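Local coordinates for protein mannitol dehydrogenase (Helicobacter pylori, PDB 3TWO) that probably catalyses the NADPH-dependent, zinc-assisted interconversion of cinnamyl alcohols and the corresponding aldehydes, at residues B[167-172]-B[288-292]; B[237-243]-B[261-267]. All coordinates share one frame; numbering follows the deposited sequence.

Contact 1 sets the C-terminal end of helix 158-171 on strand 287-290, and contact 2 pairs strands 235-240 and 259-263 of the same Rossmann-type parallel sheet. Their centres lie about 10 Å apart, and Tyr289 joins them: its N is 2.9 Å from Leu261 O and its O is 2.9 Å from Leu263 N, both probable hydrogen bonds between neighbouring strands. The Tyr289 ring also packs on Ala262, with CZ 3.5 Å from CB. Beyond the strand ends both contacts reach the NADPH, contact 1 at the carboxamide and contact 2 from the nicotinamide to the adenine, where the Leu266 side chain is about 8 Å from a bound zinc ion.

Contact 1: residues B[167-172]-B[288-292]; sequences SPLKFS and VYGSL. With NDP (NADPH dihydro-nicotinamide-adenine-dinucleotide phosphate), chain F.
Phe171 and Tyr289 form a T-shaped (edge-to-face) pair, with planes at 74° and ring centroids 4.9 Å apart. The Phe171 edge is the one that points in: CE2 stands 3.7 Å above the Tyr289 plane, over its centre. Phe171 reaches this place because its CG lies opposite the backbone N (chi1 176°), which carries the ring off the helix toward the strand. Pro168, one turn earlier, adds its CB near the rim of the tyrosine, 3.4 Å from OH. Pro168 has no N-H to bond to the turn before, and the helix kinks there; its compact apolar ring packs toward the sheet.

Among the polar contacts, Tyr289 OH donates to Ser172 OG at 2.6 Å, at the edge of the tyrosine ring. Ser172 OG is also bonded to Asp260, so the phenol sits at the head of a short polar chain. Elsewhere water 1 bridges two hydroxyls, donating to Ser167 OG and to Ser291 OG, each at 2.7 Å. Water 2 gives to Ser167 OG at 2.9 Å and to Leu292 O. Ser167 OG is also hydrogen-bonded to Glu298; since both waters donate to it, its own hydrogen is probably directed to that carboxylate.

The chemistry implies a helix end fixed to an interior tyrosine by ring packing and one short bond, while water mediates nearer the cofactor, where Leu292 CD1 comes within 3.5 Å of NADPH N7N.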
ATOM      1  N   SER B 167     -11.685   1.063 -13.543  1.00 24.59           N
ATOM      2  CA  SER B 167     -12.045   1.439 -12.175  1.00 25.17           C
ATOM      3  C   SER B 167     -10.890   2.185 -11.440  1.00 24.38           C
ATOM      4  O   SER B 167     -11.114   3.204 -10.875  1.00 24.69           O
ATOM      5  CB  SER B 167     -12.576   0.221 -11.365  1.00 24.13           C
ATOM      6  OG  SER B 167     -12.991   0.616 -10.020  1.00 24.22           O
ATOM      7  N   PRO B 168      -9.668   1.643 -11.420  1.00 24.47           N
ATOM      8  CA  PRO B 168      -8.635   2.304 -10.589  1.00 24.49           C
ATOM      9  C   PRO B 168      -8.140   3.571 -11.269  1.00 25.18           C
ATOM     10  O   PRO B 168      -7.677   4.495 -10.597  1.00 25.51           O
ATOM     11  CB  PRO B 168      -7.503   1.273 -10.537  1.00 25.16           C
ATOM     12  CG  PRO B 168      -7.842   0.277 -11.628  1.00 23.92           C
ATOM     13  CD  PRO B 168      -9.304   0.272 -11.759  1.00 22.66           C
ATOM     14  N   LEU B 169      -8.264   3.615 -12.589  1.00 24.97           N
ATOM     15  CA  LEU B 169      -7.944   4.823 -13.329  1.00 26.39           C
ATOM     16  C   LEU B 169      -8.810   6.004 -12.850  1.00 27.09           C
ATOM     17  O   LEU B 169      -8.268   7.106 -12.613  1.00 28.35           O
ATOM     18  CB  LEU B 169      -8.061   4.615 -14.870  1.00 25.63           C
ATOM     19  CG  LEU B 169      -6.929   3.846 -15.558  1.00 25.59           C
ATOM     20  CD1 LEU B 169      -7.299   3.444 -17.028  1.00 26.44           C
ATOM     21  CD2 LEU B 169      -5.554   4.621 -15.523  1.00 23.18           C
ATOM     22  N   LYS B 170     -10.114   5.769 -12.697  1.00 25.88           N
ATOM     23  CA  LYS B 170     -11.040   6.748 -12.145  1.00 27.96           C
ATOM     24  C   LYS B 170     -10.812   6.957 -10.669  1.00 27.84           C
ATOM     25  O   LYS B 170     -10.833   8.067 -10.225  1.00 28.63           O
ATOM     26  CB  LYS B 170     -12.517   6.292 -12.270  1.00 29.28           C
ATOM     27  CG  LYS B 170     -12.868   5.746 -13.636  1.00 29.31           C
ATOM     28  CD  LYS B 170     -13.553   6.769 -14.447  1.00 34.93           C
ATOM     29  CE  LYS B 170     -12.839   8.007 -14.663  1.00 32.40           C
ATOM     30  NZ  LYS B 170     -14.052   8.981 -14.541  1.00 37.86           N
ATOM     31  N   PHE B 171     -10.643   5.884  -9.912  1.00 25.82           N
ATOM     32  CA  PHE B 171     -10.394   6.010  -8.479  1.00 27.06           C
ATOM     33  C   PHE B 171      -9.164   6.898  -8.149  1.00 26.55           C
ATOM     34  O   PHE B 171      -9.250   7.735  -7.263  1.00 26.03           O
ATOM     35  CB  PHE B 171     -10.199   4.614  -7.864  1.00 25.24           C
ATOM     36  CG  PHE B 171      -9.833   4.608  -6.406  1.00 26.93           C
ATOM     37  CD1 PHE B 171     -10.764   4.958  -5.409  1.00 27.23           C
ATOM     38  CD2 PHE B 171      -8.558   4.173  -6.005  1.00 26.02           C
ATOM     39  CE1 PHE B 171     -10.408   4.870  -4.016  1.00 25.47           C
ATOM     40  CE2 PHE B 171      -8.215   4.101  -4.643  1.00 27.46           C
ATOM     41  CZ  PHE B 171      -9.156   4.443  -3.641  1.00 24.04           C
ATOM     42  N   SER B 172      -8.050   6.704  -8.871  1.00 26.89           N
ATOM     43  CA  SER B 172      -6.842   7.537  -8.681  1.00 27.30           C
ATOM     44  C   SER B 172      -6.911   8.895  -9.438  1.00 28.43           C
ATOM     45  O   SER B 172      -5.930   9.642  -9.459  1.00 28.41           O
ATOM     46  CB  SER B 172      -5.573   6.760  -9.090  1.00 26.94           C
ATOM     47  OG  SER B 172      -5.299   5.664  -8.208  1.00 26.30           O
ATOM     48  N   VAL B 288       0.140   2.278  -2.221  1.00 23.08           N
ATOM     49  CA  VAL B 288      -0.169   1.051  -2.951  1.00 22.18           C
ATOM     50  C   VAL B 288      -1.628   0.662  -2.606  1.00 23.22           C
ATOM     51  O   VAL B 288      -2.057   0.774  -1.445  1.00 24.14           O
ATOM     52  CB  VAL B 288       0.763  -0.119  -2.513  1.00 21.74           C
ATOM     53  CG1 VAL B 288       0.404  -1.394  -3.233  1.00 21.18           C
ATOM     54  CG2 VAL B 288       2.316   0.187  -2.732  1.00 19.30           C
ATOM     55  N   TYR B 289      -2.417   0.245  -3.577  1.00 22.94           N
ATOM     56  CA  TYR B 289      -3.703  -0.364  -3.197  1.00 23.49           C
ATOM     57  C   TYR B 289      -4.010  -1.429  -4.210  1.00 23.89           C
ATOM     58  O   TYR B 289      -3.359  -1.467  -5.295  1.00 25.01           O
ATOM     59  CB  TYR B 289      -4.821   0.648  -3.144  1.00 23.31           C
ATOM     60  CG  TYR B 289      -5.058   1.351  -4.469  1.00 25.57           C
ATOM     61  CD1 TYR B 289      -5.996   0.828  -5.369  1.00 23.58           C
ATOM     62  CD2 TYR B 289      -4.363   2.550  -4.822  1.00 21.22           C
ATOM     63  CE1 TYR B 289      -6.296   1.460  -6.612  1.00 24.98           C
ATOM     64  CE2 TYR B 289      -4.650   3.197  -6.104  1.00 20.22           C
ATOM     65  CZ  TYR B 289      -5.601   2.633  -6.967  1.00 25.13           C
ATOM     66  OH  TYR B 289      -5.964   3.198  -8.176  1.00 25.49           O
ATOM     67  N   GLY B 290      -4.973  -2.289  -3.881  1.00 23.07           N
ATOM     68  CA  GLY B 290      -5.447  -3.292  -4.838  1.00 23.72           C
ATOM     69  C   GLY B 290      -6.795  -2.859  -5.404  1.00 24.58           C
ATOM     70  O   GLY B 290      -7.483  -2.037  -4.801  1.00 23.71           O
ATOM     71  N   SER B 291      -7.196  -3.457  -6.515  1.00 24.59           N
ATOM     72  CA  SER B 291      -8.535  -3.192  -7.103  1.00 24.90           C
ATOM     73  C   SER B 291      -9.082  -4.533  -7.617  1.00 24.73           C
ATOM     74  O   SER B 291      -8.338  -5.300  -8.203  1.00 23.72           O
ATOM     75  CB  SER B 291      -8.451  -2.188  -8.267  1.00 23.92           C
ATOM     76  OG  SER B 291      -9.722  -1.618  -8.488  1.00 26.09           O
ATOM     77  N   LEU B 292     -10.349  -4.813  -7.321  1.00 24.92           N
ATOM     78  CA  LEU B 292     -11.014  -6.024  -7.696  1.00 25.26           C
ATOM     79  C   LEU B 292     -12.184  -5.650  -8.618  1.00 25.32           C
ATOM     80  O   LEU B 292     -13.193  -5.065  -8.163  1.00 24.28           O
ATOM     81  CB  LEU B 292     -11.536  -6.767  -6.454  1.00 25.83           C
ATOM     82  CG  LEU B 292     -12.236  -8.120  -6.750  1.00 26.96           C
ATOM     83  CD1 LEU B 292     -11.347  -9.103  -7.466  1.00 24.22           C
ATOM     84  CD2 LEU B 292     -12.767  -8.674  -5.425  1.00 27.21           C
TER
HETATM   85  PA  NDP F 602      -2.969 -11.804 -20.222  1.00 22.95           P
HETATM   86  O1A NDP F 602      -1.874 -12.784 -20.287  1.00 23.98           O
HETATM   87  O2A NDP F 602      -3.563 -10.995 -21.436  1.00 22.23           O
HETATM   88  O5B NDP F 602      -1.887 -10.587 -20.128  1.00 18.73           O
HETATM   89  C5B NDP F 602      -0.688 -10.633 -19.185  1.00 22.07           C
HETATM   90  C4B NDP F 602       0.411  -9.768 -19.790  1.00 24.96           C
HETATM   91  O4B NDP F 602       1.568  -9.474 -18.902  1.00 25.16           O
HETATM   92  C3B NDP F 602       0.959 -10.473 -21.051  1.00 23.70           C
HETATM   93  O3B NDP F 602       1.028  -9.464 -22.129  1.00 23.91           O
HETATM   94  C2B NDP F 602       2.380 -10.909 -20.601  1.00 22.89           C
HETATM   95  O2B NDP F 602       3.204 -10.883 -21.782  1.00 25.27           O
HETATM   96  C1B NDP F 602       2.806  -9.736 -19.687  1.00 23.88           C
HETATM   97  N9A NDP F 602       3.734 -10.139 -18.605  1.00 24.84           N
HETATM   98  C8A NDP F 602       3.758 -11.351 -18.005  1.00 22.01           C
HETATM   99  N7A NDP F 602       4.680 -11.291 -17.058  1.00 25.59           N
HETATM  100  C5A NDP F 602       5.226 -10.078 -17.056  1.00 21.63           C
HETATM  101  C6A NDP F 602       6.213  -9.476 -16.296  1.00 24.86           C
HETATM  102  N6A NDP F 602       6.894 -10.123 -15.290  1.00 25.24           N
HETATM  103  N1A NDP F 602       6.509  -8.217 -16.600  1.00 23.55           N
HETATM  104  C2A NDP F 602       5.895  -7.529 -17.537  1.00 24.21           C
HETATM  105  N3A NDP F 602       4.945  -8.068 -18.263  1.00 24.17           N
HETATM  106  C4A NDP F 602       4.613  -9.351 -18.038  1.00 22.90           C
HETATM  107  O3  NDP F 602      -3.530 -11.427 -18.796  1.00 23.21           O
HETATM  108  PN  NDP F 602      -4.788 -10.615 -18.497  1.00 23.94           P
HETATM  109  O1N NDP F 602      -4.649  -9.198 -18.903  1.00 25.77           O
HETATM  110  O2N NDP F 602      -6.131 -11.297 -18.870  1.00 24.60           O
HETATM  111  O5D NDP F 602      -4.794 -10.690 -16.925  1.00 21.35           O
HETATM  112  C5D NDP F 602      -3.523 -10.311 -16.204  1.00 17.90           C
HETATM  113  C4D NDP F 602      -3.636 -10.669 -14.663  1.00 18.11           C
HETATM  114  O4D NDP F 602      -4.748  -9.859 -14.235  1.00 19.25           O
HETATM  115  C3D NDP F 602      -3.990 -12.144 -14.327  1.00 19.29           C
HETATM  116  O3D NDP F 602      -3.236 -12.536 -13.146  1.00 20.85           O
HETATM  117  C2D NDP F 602      -5.514 -12.045 -14.086  1.00 20.46           C
HETATM  118  O2D NDP F 602      -5.927 -13.027 -13.201  1.00 20.71           O
HETATM  119  C1D NDP F 602      -5.590 -10.674 -13.375  1.00 21.96           C
HETATM  120  N1N NDP F 602      -6.972 -10.090 -13.297  1.00 23.42           N
HETATM  121  C2N NDP F 602      -7.356  -9.460 -12.092  1.00 26.26           C
HETATM  122  C3N NDP F 602      -8.616  -8.901 -11.960  1.00 25.22           C
HETATM  123  C7N NDP F 602      -8.962  -8.152 -10.674  1.00 26.91           C
HETATM  124  O7N NDP F 602      -8.066  -7.699  -9.944  1.00 25.37           O
HETATM  125  N7N NDP F 602     -10.241  -7.811 -10.560  1.00 21.73           N
HETATM  126  C4N NDP F 602      -9.536  -9.002 -13.030  1.00 27.05           C
HETATM  127  C5N NDP F 602      -9.152  -9.599 -14.266  1.00 22.11           C
HETATM  128  C6N NDP F 602      -7.895 -10.151 -14.404  1.00 20.61           C
HETATM  129  P2B NDP F 602       4.259 -11.987 -22.119  1.00 24.32           P
HETATM  130  O1X NDP F 602       3.934 -12.378 -23.678  1.00 23.87           O
HETATM  131  O2X NDP F 602       5.609 -11.501 -21.816  1.00 23.96           O
HETATM  132  O3X NDP F 602       3.886 -13.278 -21.268  1.00 26.69           O
HETATM  133  O   HOH W   1     -10.845   0.854  -8.415  1.00 15.02           O
HETATM  134  O   HOH W   2     -13.276  -1.953  -8.722  1.00 22.32           O

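Contact 2: residues B[237-243]-B[261-267]; sequences FIISTIP and LALVGLP. With NDP (NADPH dihydro-nicotinamide-adenine-dinucleotide phosphate), chain F.
The Phe237 ring meets Ala262 obliquely: CE1 and CZ are each 4.0 Å from its CB. Leu169 in the last turn of helix 158-171 and Ser172 just after it touch the same ring, and alanine's small size suits a strand position with an aromatic beside it. Ile242 lies over one face of the adenine, a second flat group, with CD1 3.5 Å from N1A and CG2 over the C6A end near N6A.

Ile238, Ser240, Leu261 and Leu263 turn to one side of the sheet, Ile239 and Ala262 to the other. Leu261 CD1 settles 3.7 Å from Ile238 CG2, a branch that points away from its own backbone N because CG1 takes the place beside it (chi1 -65°). Beta-branched isoleucines fit the extended backbone here. Ser240 is a polar exception, its OG bonded to Tyr246.

The strands run parallel, their axes at 17°. Ala262 N donates to Ile238 O at 2.8 Å and Ser240 N to Ala262 O at 2.9 Å, both nearly straight. Ser240 O then accepts two amides: Gly265 N at 2.9 Å, in the carbonyl plane on a lone pair, and Val264 N, tilted 20° from that plane. Gly265 suits this turn because a CB would run into Thr241 C and Ile242 O.

Past the strands the two chains stay close, even nearer than in the sheet, and Pro267 CA makes a CA-H...O contact to Pro243 O. Leu266 N donates to the ribose O3D at 2.9 Å, and Pro243 CB lies 3.3 Å from that same oxygen. Main-chain bonds thus set the strand ends so that the Leu266 amide and apolar contacts from Ile242 and Pro243 meet the dinucleotide, as expected at the C-terminal edge of a Rossmann sheet.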
ATOM      1  N   PHE B 237       1.198   7.418 -11.471  1.00 26.18           N
ATOM      2  CA  PHE B 237       0.289   6.345 -11.326  1.00 26.58           C
ATOM      3  C   PHE B 237       0.789   5.156 -12.142  1.00 26.11           C
ATOM      4  O   PHE B 237       1.235   5.310 -13.290  1.00 28.03           O
ATOM      5  CB  PHE B 237      -1.131   6.783 -11.753  1.00 26.24           C
ATOM      6  CG  PHE B 237      -2.106   5.641 -11.859  1.00 26.42           C
ATOM      7  CD1 PHE B 237      -3.018   5.398 -10.843  1.00 27.12           C
ATOM      8  CD2 PHE B 237      -2.093   4.790 -12.987  1.00 26.12           C
ATOM      9  CE1 PHE B 237      -3.976   4.281 -10.932  1.00 24.61           C
ATOM     10  CE2 PHE B 237      -3.003   3.697 -13.101  1.00 23.68           C
ATOM     11  CZ  PHE B 237      -3.951   3.452 -12.043  1.00 24.77           C
ATOM     12  N   ILE B 238       0.761   3.976 -11.535  1.00 25.98           N
ATOM     13  CA  ILE B 238       1.126   2.731 -12.206  1.00 24.61           C
ATOM     14  C   ILE B 238       0.039   1.688 -11.927  1.00 25.90           C
ATOM     15  O   ILE B 238      -0.356   1.492 -10.752  1.00 26.40           O
ATOM     16  CB  ILE B 238       2.475   2.181 -11.706  1.00 24.65           C
ATOM     17  CG1 ILE B 238       3.646   3.140 -12.069  1.00 25.98           C
ATOM     18  CG2 ILE B 238       2.771   0.788 -12.293  1.00 21.30           C
ATOM     19  CD1 ILE B 238       4.988   2.751 -11.410  1.00 22.94           C
ATOM     20  N   ILE B 239      -0.443   1.011 -12.985  1.00 24.74           N
ATOM     21  CA  ILE B 239      -1.336  -0.143 -12.769  1.00 23.32           C
ATOM     22  C   ILE B 239      -0.582  -1.385 -13.193  1.00 23.56           C
ATOM     23  O   ILE B 239      -0.042  -1.428 -14.308  1.00 24.62           O
ATOM     24  CB  ILE B 239      -2.692   0.004 -13.540  1.00 22.54           C
ATOM     25  CG1 ILE B 239      -3.575  -1.232 -13.383  1.00 20.27           C
ATOM     26  CG2 ILE B 239      -2.445   0.370 -15.058  1.00 22.61           C
ATOM     27  CD1 ILE B 239      -4.957  -1.036 -13.925  1.00 21.55           C
ATOM     28  N   SER B 240      -0.463  -2.346 -12.286  1.00 22.19           N
ATOM     29  CA  SER B 240       0.241  -3.581 -12.573  1.00 22.31           C
ATOM     30  C   SER B 240      -0.752  -4.722 -12.862  1.00 22.31           C
ATOM     31  O   SER B 240      -1.525  -5.122 -11.992  1.00 20.36           O
ATOM     32  CB  SER B 240       1.133  -4.000 -11.422  1.00 21.78           C
ATOM     33  OG  SER B 240       1.806  -5.187 -11.780  1.00 22.47           O
ATOM     34  N   THR B 241      -0.700  -5.240 -14.092  1.00 22.19           N
ATOM     35  CA  THR B 241      -1.548  -6.343 -14.475  1.00 23.45           C
ATOM     36  C   THR B 241      -0.737  -7.630 -14.572  1.00 24.93           C
ATOM     37  O   THR B 241      -1.233  -8.598 -15.144  1.00 25.38           O
ATOM     38  CB  THR B 241      -2.177  -6.137 -15.848  1.00 23.73           C
ATOM     39  OG1 THR B 241      -1.189  -6.428 -16.877  1.00 23.71           O
ATOM     40  CG2 THR B 241      -2.732  -4.694 -15.977  1.00 23.13           C
ATOM     41  N   ILE B 242       0.508  -7.618 -14.073  1.00 24.31           N
ATOM     42  CA  ILE B 242       1.431  -8.738 -14.290  1.00 24.28           C
ATOM     43  C   ILE B 242       0.934 -10.051 -13.616  1.00 24.71           C
ATOM     44  O   ILE B 242       0.675 -10.047 -12.431  1.00 24.18           O
ATOM     45  CB  ILE B 242       2.822  -8.417 -13.714  1.00 23.70           C
ATOM     46  CG1 ILE B 242       3.486  -7.306 -14.537  1.00 26.15           C
ATOM     47  CG2 ILE B 242       3.686  -9.655 -13.707  1.00 22.18           C
ATOM     48  CD1 ILE B 242       4.792  -6.704 -13.891  1.00 23.06           C
ATOM     49  N   PRO B 243       0.820 -11.173 -14.378  1.00 25.68           N
ATOM     50  CA  PRO B 243       0.289 -12.441 -13.818  1.00 25.08           C
ATOM     51  C   PRO B 243       1.382 -13.489 -13.490  1.00 26.91           C
ATOM     52  O   PRO B 243       1.044 -14.643 -13.185  1.00 26.93           O
ATOM     53  CB  PRO B 243      -0.558 -12.957 -14.976  1.00 23.90           C
ATOM     54  CG  PRO B 243       0.372 -12.639 -16.193  1.00 24.67           C
ATOM     55  CD  PRO B 243       0.939 -11.238 -15.868  1.00 25.00           C
ATOM     56  N   LEU B 261       0.325   3.130  -6.818  1.00 24.54           N
ATOM     57  CA  LEU B 261       0.518   1.872  -7.539  1.00 22.74           C
ATOM     58  C   LEU B 261      -0.734   1.034  -7.283  1.00 23.02           C
ATOM     59  O   LEU B 261      -1.058   0.737  -6.110  1.00 22.78           O
ATOM     60  CB  LEU B 261       1.712   1.125  -6.960  1.00 22.75           C
ATOM     61  CG  LEU B 261       2.010  -0.336  -7.330  1.00 22.82           C
ATOM     62  CD1 LEU B 261       2.127  -0.473  -8.883  1.00 23.15           C
ATOM     63  CD2 LEU B 261       3.327  -0.788  -6.696  1.00 23.50           C
ATOM     64  N   ALA B 262      -1.484   0.785  -8.343  1.00 20.79           N
ATOM     65  CA  ALA B 262      -2.711   0.049  -8.274  1.00 20.99           C
ATOM     66  C   ALA B 262      -2.372  -1.358  -8.792  1.00 21.64           C
ATOM     67  O   ALA B 262      -1.846  -1.502  -9.915  1.00 21.14           O
ATOM     68  CB  ALA B 262      -3.762   0.652  -9.236  1.00 19.61           C
ATOM     69  N   LEU B 263      -2.748  -2.368  -8.009  1.00 21.99           N
ATOM     70  CA  LEU B 263      -2.451  -3.763  -8.299  1.00 22.09           C
ATOM     71  C   LEU B 263      -3.746  -4.421  -8.726  1.00 21.50           C
ATOM     72  O   LEU B 263      -4.711  -4.466  -7.946  1.00 20.77           O
ATOM     73  CB  LEU B 263      -1.910  -4.477  -7.040  1.00 20.55           C
ATOM     74  CG  LEU B 263      -0.669  -3.853  -6.448  1.00 24.01           C
ATOM     75  CD1 LEU B 263      -0.245  -4.455  -5.085  1.00 20.82           C
ATOM     76  CD2 LEU B 263       0.539  -3.775  -7.468  1.00 22.06           C
ATOM     77  N   VAL B 264      -3.763  -4.954  -9.951  1.00 21.41           N
ATOM     78  CA  VAL B 264      -4.860  -5.847 -10.361  1.00 21.74           C
ATOM     79  C   VAL B 264      -4.411  -7.250 -10.728  1.00 22.49           C
ATOM     80  O   VAL B 264      -5.198  -8.193 -10.587  1.00 21.52           O
ATOM     81  CB  VAL B 264      -5.678  -5.251 -11.529  1.00 22.17           C
ATOM     82  CG1 VAL B 264      -6.293  -3.868 -11.049  1.00 21.91           C
ATOM     83  CG2 VAL B 264      -4.794  -5.078 -12.748  1.00 19.71           C
ATOM     84  N   GLY B 265      -3.162  -7.392 -11.183  1.00 22.34           N
ATOM     85  CA  GLY B 265      -2.656  -8.694 -11.611  1.00 23.78           C
ATOM     86  C   GLY B 265      -2.461  -9.698 -10.468  1.00 25.27           C
ATOM     87  O   GLY B 265      -2.106  -9.337  -9.311  1.00 24.98           O
ATOM     88  N   LEU B 266      -2.676 -10.969 -10.770  1.00 25.47           N
ATOM     89  CA  LEU B 266      -2.839 -11.971  -9.702  1.00 26.84           C
ATOM     90  C   LEU B 266      -2.014 -13.233 -10.017  1.00 25.77           C
ATOM     91  O   LEU B 266      -2.553 -14.257 -10.512  1.00 25.35           O
ATOM     92  CB  LEU B 266      -4.317 -12.284  -9.634  1.00 27.72           C
ATOM     93  CG  LEU B 266      -5.184 -12.156  -8.407  1.00 32.73           C
ATOM     94  CD1 LEU B 266      -4.570 -11.417  -7.204  1.00 34.94           C
ATOM     95  CD2 LEU B 266      -6.481 -11.567  -8.874  1.00 31.19           C
ATOM     96  N   PRO B 267      -0.686 -13.166  -9.771  1.00 25.98           N
ATOM     97  CA  PRO B 267       0.122 -14.342 -10.159  1.00 25.85           C
ATOM     98  C   PRO B 267      -0.214 -15.565  -9.322  1.00 25.43           C
ATOM     99  O   PRO B 267      -1.001 -15.471  -8.361  1.00 24.83           O
ATOM    100  CB  PRO B 267       1.577 -13.907  -9.880  1.00 24.80           C
ATOM    101  CG  PRO B 267       1.518 -12.394  -9.696  1.00 25.53           C
ATOM    102  CD  PRO B 267       0.138 -12.116  -9.128  1.00 25.39           C
TER
HETATM  103  PA  NDP F 602      -2.969 -11.804 -20.222  1.00 22.95           P
HETATM  104  O1A NDP F 602      -1.874 -12.784 -20.287  1.00 23.98           O
HETATM  105  O2A NDP F 602      -3.563 -10.995 -21.436  1.00 22.23           O
HETATM  106  O5B NDP F 602      -1.887 -10.587 -20.128  1.00 18.73           O
HETATM  107  C5B NDP F 602      -0.688 -10.633 -19.185  1.00 22.07           C
HETATM  108  C4B NDP F 602       0.411  -9.768 -19.790  1.00 24.96           C
HETATM  109  O4B NDP F 602       1.568  -9.474 -18.902  1.00 25.16           O
HETATM  110  C3B NDP F 602       0.959 -10.473 -21.051  1.00 23.70           C
HETATM  111  O3B NDP F 602       1.028  -9.464 -22.129  1.00 23.91           O
HETATM  112  C2B NDP F 602       2.380 -10.909 -20.601  1.00 22.89           C
HETATM  113  O2B NDP F 602       3.204 -10.883 -21.782  1.00 25.27           O
HETATM  114  C1B NDP F 602       2.806  -9.736 -19.687  1.00 23.88           C
HETATM  115  N9A NDP F 602       3.734 -10.139 -18.605  1.00 24.84           N
HETATM  116  C8A NDP F 602       3.758 -11.351 -18.005  1.00 22.01           C
HETATM  117  N7A NDP F 602       4.680 -11.291 -17.058  1.00 25.59           N
HETATM  118  C5A NDP F 602       5.226 -10.078 -17.056  1.00 21.63           C
HETATM  119  C6A NDP F 602       6.213  -9.476 -16.296  1.00 24.86           C
HETATM  120  N6A NDP F 602       6.894 -10.123 -15.290  1.00 25.24           N
HETATM  121  N1A NDP F 602       6.509  -8.217 -16.600  1.00 23.55           N
HETATM  122  C2A NDP F 602       5.895  -7.529 -17.537  1.00 24.21           C
HETATM  123  N3A NDP F 602       4.945  -8.068 -18.263  1.00 24.17           N
HETATM  124  C4A NDP F 602       4.613  -9.351 -18.038  1.00 22.90           C
HETATM  125  O3  NDP F 602      -3.530 -11.427 -18.796  1.00 23.21           O
HETATM  126  PN  NDP F 602      -4.788 -10.615 -18.497  1.00 23.94           P
HETATM  127  O1N NDP F 602      -4.649  -9.198 -18.903  1.00 25.77           O
HETATM  128  O2N NDP F 602      -6.131 -11.297 -18.870  1.00 24.60           O
HETATM  129  O5D NDP F 602      -4.794 -10.690 -16.925  1.00 21.35           O
HETATM  130  C5D NDP F 602      -3.523 -10.311 -16.204  1.00 17.90           C
HETATM  131  C4D NDP F 602      -3.636 -10.669 -14.663  1.00 18.11           C
HETATM  132  O4D NDP F 602      -4.748  -9.859 -14.235  1.00 19.25           O
HETATM  133  C3D NDP F 602      -3.990 -12.144 -14.327  1.00 19.29           C
HETATM  134  O3D NDP F 602      -3.236 -12.536 -13.146  1.00 20.85           O
HETATM  135  C2D NDP F 602      -5.514 -12.045 -14.086  1.00 20.46           C
HETATM  136  O2D NDP F 602      -5.927 -13.027 -13.201  1.00 20.71           O
HETATM  137  C1D NDP F 602      -5.590 -10.674 -13.375  1.00 21.96           C
HETATM  138  N1N NDP F 602      -6.972 -10.090 -13.297  1.00 23.42           N
HETATM  139  C2N NDP F 602      -7.356  -9.460 -12.092  1.00 26.26           C
HETATM  140  C3N NDP F 602      -8.616  -8.901 -11.960  1.00 25.22           C
HETATM  141  C7N NDP F 602      -8.962  -8.152 -10.674  1.00 26.91           C
HETATM  142  O7N NDP F 602      -8.066  -7.699  -9.944  1.00 25.37           O
HETATM  143  N7N NDP F 602     -10.241  -7.811 -10.560  1.00 21.73           N
HETATM  144  C4N NDP F 602      -9.536  -9.002 -13.030  1.00 27.05           C
HETATM  145  C5N NDP F 602      -9.152  -9.599 -14.266  1.00 22.11           C
HETATM  146  C6N NDP F 602      -7.895 -10.151 -14.404  1.00 20.61           C
HETATM  147  P2B NDP F 602       4.259 -11.987 -22.119  1.00 24.32           P
HETATM  148  O1X NDP F 602       3.934 -12.378 -23.678  1.00 23.87           O
HETATM  149  O2X NDP F 602       5.609 -11.501 -21.816  1.00 23.96           O
HETATM  150  O3X NDP F 602       3.886 -13.278 -21.268  1.00 26.69           O